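Local coordinates for ubiquitin-conjugating enzyme E2-21 kDa (Pichia angusta, PDB 5NL8), which probably acts as an E2 enzyme that attaches ubiquitin covalently to other proteins and is probably required for peroxisome biogenesis, at residues A[56-61]-A[108-113]. Sequence-based numbering, arbitrary orientation.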
ATOM      1  N   SER A  56      -6.942 -13.077   2.677  1.00 41.59           N
ATOM      2  CA  SER A  56      -5.682 -12.834   3.367  1.00 38.37           C
ATOM      3  C   SER A  56      -6.001 -12.274   4.750  1.00 32.76           C
ATOM      4  O   SER A  56      -7.112 -11.804   4.984  1.00 42.53           O
ATOM      5  CB  SER A  56      -4.796 -11.871   2.570  1.00 34.84           C
ATOM      6  OG  SER A  56      -5.321 -10.555   2.592  1.00 46.54           O
ATOM      7  N   PRO A  57      -5.040 -12.332   5.682  1.00 43.35           N
ATOM      8  CA  PRO A  57      -5.317 -11.728   6.991  1.00 42.49           C
ATOM      9  C   PRO A  57      -5.501 -10.211   6.918  1.00 38.88           C
ATOM     10  O   PRO A  57      -5.966  -9.608   7.883  1.00 49.73           O
ATOM     11  CB  PRO A  57      -4.077 -12.092   7.818  1.00 43.02           C
ATOM     12  CG  PRO A  57      -3.027 -12.454   6.816  1.00 46.42           C
ATOM     13  CD  PRO A  57      -3.763 -13.065   5.671  1.00 41.44           C
ATOM     14  N   PHE A  58      -5.159  -9.612   5.783  1.00 39.25           N
ATOM     15  CA  PHE A  58      -5.282  -8.168   5.610  1.00 32.82           C
ATOM     16  C   PHE A  58      -6.647  -7.758   5.057  1.00 37.53           C
ATOM     17  O   PHE A  58      -6.899  -6.571   4.860  1.00 44.08           O
ATOM     18  CB  PHE A  58      -4.184  -7.646   4.676  1.00 31.03           C
ATOM     19  CG  PHE A  58      -2.786  -7.915   5.160  1.00 36.82           C
ATOM     20  CD1 PHE A  58      -2.144  -7.021   6.005  1.00 39.26           C
ATOM     21  CD2 PHE A  58      -2.108  -9.056   4.764  1.00 39.30           C
ATOM     22  CE1 PHE A  58      -0.856  -7.266   6.450  1.00 35.79           C
ATOM     23  CE2 PHE A  58      -0.820  -9.305   5.208  1.00 37.86           C
ATOM     24  CZ  PHE A  58      -0.195  -8.410   6.051  1.00 33.51           C
ATOM     25  N   GLU A  59      -7.521  -8.732   4.807  1.00 39.61           N
ATOM     26  CA  GLU A  59      -8.779  -8.471   4.098  1.00 44.97           C
ATOM     27  C   GLU A  59      -9.695  -7.496   4.839  1.00 43.58           C
ATOM     28  O   GLU A  59      -9.694  -7.442   6.069  1.00 42.08           O
ATOM     29  CB  GLU A  59      -9.535  -9.783   3.837  1.00 38.87           C
ATOM     30  CG  GLU A  59     -10.160 -10.413   5.073  1.00 49.36           C
ATOM     31  CD  GLU A  59     -10.972 -11.660   4.751  1.00 74.89           C
ATOM     32  OE1 GLU A  59     -11.624 -12.199   5.672  1.00 81.33           O
ATOM     33  OE2 GLU A  59     -10.961 -12.101   3.581  1.00 68.91           O
ATOM     34  N   ASP A  60     -10.464  -6.728   4.066  1.00 45.22           N
ATOM     35  CA  ASP A  60     -11.447  -5.780   4.596  1.00 52.78           C
ATOM     36  C   ASP A  60     -10.842  -4.741   5.541  1.00 55.15           C
ATOM     37  O   ASP A  60     -11.369  -4.490   6.625  1.00 58.48           O
ATOM     38  CB  ASP A  60     -12.577  -6.527   5.307  1.00 68.17           C
ATOM     39  CG  ASP A  60     -13.484  -7.263   4.341  1.00 88.95           C
ATOM     40  OD1 ASP A  60     -13.708  -6.749   3.223  1.00 88.37           O
ATOM     41  OD2 ASP A  60     -13.975  -8.355   4.699  1.00100.80           O
ATOM     42  N   ALA A  61      -9.735  -4.140   5.120  1.00 37.92           N
ATOM     43  CA  ALA A  61      -9.134  -3.029   5.844  1.00 37.77           C
ATOM     44  C   ALA A  61      -8.340  -2.191   4.860  1.00 34.66           C
ATOM     45  O   ALA A  61      -7.840  -2.713   3.864  1.00 38.92           O
ATOM     46  CB  ALA A  61      -8.249  -3.529   6.975  1.00 35.60           C
ATOM     47  N   MET A 108       1.667  -1.245   9.590  1.00 26.35           N
ATOM     48  CA  MET A 108       1.721  -2.336   8.616  1.00 27.12           C
ATOM     49  C   MET A 108       2.739  -3.403   9.014  1.00 34.83           C
ATOM     50  O   MET A 108       3.932  -3.269   8.741  1.00 35.09           O
ATOM     51  CB  MET A 108       2.038  -1.795   7.215  1.00 26.78           C
ATOM     52  CG  MET A 108       2.367  -2.869   6.167  1.00 26.10           C
ATOM     53  SD  MET A 108       1.216  -4.263   6.114  1.00 34.51           S
ATOM     54  CE  MET A 108      -0.205  -3.476   5.373  1.00 33.32           C
ATOM     55  N   PRO A 109       2.265  -4.471   9.675  1.00 34.85           N
ATOM     56  CA  PRO A 109       3.105  -5.622  10.015  1.00 28.23           C
ATOM     57  C   PRO A 109       3.167  -6.625   8.866  1.00 34.33           C
ATOM     58  O   PRO A 109       2.184  -7.307   8.565  1.00 38.90           O
ATOM     59  CB  PRO A 109       2.405  -6.214  11.238  1.00 24.03           C
ATOM     60  CG  PRO A 109       0.975  -5.873  11.039  1.00 33.33           C
ATOM     61  CD  PRO A 109       0.919  -4.578  10.267  1.00 28.63           C
ATOM     62  N   HIS A 110       4.327  -6.709   8.230  1.00 30.06           N
ATOM     63  CA  HIS A 110       4.486  -7.527   7.041  1.00 30.88           C
ATOM     64  C   HIS A 110       5.959  -7.853   6.847  1.00 33.04           C
ATOM     65  O   HIS A 110       6.817  -7.003   7.081  1.00 32.08           O
ATOM     66  CB  HIS A 110       3.921  -6.799   5.814  1.00 23.97           C
ATOM     67  CG  HIS A 110       3.903  -7.625   4.567  1.00 32.69           C
ATOM     68  ND1 HIS A 110       5.034  -7.863   3.813  1.00 31.11           N
ATOM     69  CD2 HIS A 110       2.888  -8.259   3.929  1.00 27.30           C
ATOM     70  CE1 HIS A 110       4.716  -8.612   2.772  1.00 34.47           C
ATOM     71  NE2 HIS A 110       3.422  -8.863   2.818  1.00 30.73           N
ATOM     72  N   PRO A 111       6.256  -9.094   6.440  1.00 28.42           N
ATOM     73  CA  PRO A 111       7.624  -9.567   6.212  1.00 34.52           C
ATOM     74  C   PRO A 111       8.481  -8.645   5.336  1.00 34.00           C
ATOM     75  O   PRO A 111       9.685  -8.546   5.582  1.00 32.77           O
ATOM     76  CB  PRO A 111       7.405 -10.914   5.524  1.00 31.88           C
ATOM     77  CG  PRO A 111       6.134 -11.415   6.130  1.00 28.72           C
ATOM     78  CD  PRO A 111       5.273 -10.189   6.327  1.00 36.82           C
ATOM     79  N   ASN A 112       7.881  -7.976   4.355  1.00 25.60           N
ATOM     80  CA  ASN A 112       8.649  -7.146   3.426  1.00 34.14           C
ATOM     81  C   ASN A 112       8.490  -5.640   3.662  1.00 36.48           C
ATOM     82  O   ASN A 112       8.729  -4.835   2.761  1.00 34.15           O
ATOM     83  CB  ASN A 112       8.257  -7.477   1.982  1.00 33.41           C
ATOM     84  CG  ASN A 112       8.423  -8.950   1.650  1.00 38.73           C
ATOM     85  OD1 ASN A 112       7.441  -9.674   1.486  1.00 39.29           O
ATOM     86  ND2 ASN A 112       9.667  -9.396   1.536  1.00 39.50           N
ATOM     87  N   VAL A 113       8.086  -5.263   4.871  1.00 33.51           N
ATOM     88  CA  VAL A 113       7.874  -3.856   5.205  1.00 31.85           C
ATOM     89  C   VAL A 113       8.580  -3.453   6.502  1.00 38.10           C
ATOM     90  O   VAL A 113       8.470  -4.142   7.517  1.00 43.23           O
ATOM     91  CB  VAL A 113       6.361  -3.533   5.340  1.00 42.84           C
ATOM     92  CG1 VAL A 113       6.147  -2.102   5.817  1.00 30.77           C
ATOM     93  CG2 VAL A 113       5.640  -3.768   4.020  1.00 31.58           C
TER
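The ring of F58 reaches from the loop between strands 45-51 and 62-68 to the M108 and H110 side chains and the P109 carbonyl, at the start of the HPN motif (H110-P111-N112) of the ubiquitin-conjugating (UBC) fold. All four touching residues are buried, and F58 alone supplies the contact from its side. Its CG stands anti to the carbonyl carbon (chi1 -59°), which carries the ring from the type I turn S56 to E59 toward the other loop; within that turn F58 N makes a weak bond to S56 OG. The CE1-CZ end of the ring meets three consecutive residues, M108, P109 and H110. F58 CZ meets P109 O at 3.6 Å, the carbonyl oxygen lying at the ring edge and close to its plane, where the C-H groups carry slight positive charge. M108 arrives from another direction: its chain bends at chi2 and chi3, bringing SD to 3.7 Å from F58 CE1 and CE alongside CD1 and CE1. This is a Met-aromatic contact, with M108 SD oblique to the ring and 4.8 Å from the F58 ring centroid. H110 contributes CD2, 3.7 Å from F58 CZ; the phenyl carbon lies near the imidazole plane at its edge, and the two rings are inclined at 40°. The imidazole NE2 is bonded to L145 O of helix 135-147, while P111 CD packs on one of the ring faces. V175 of helix 168-181 also touches the F58 side chain. The side chain of H110 is about 8 Å from that of C121, the predicted thioester cysteine. In the turn from H110 to V113, N112 N reaches H110 ND1 at 2.9 Å in a nearly straight bond (168°), tilted somewhat out of the imidazole plane.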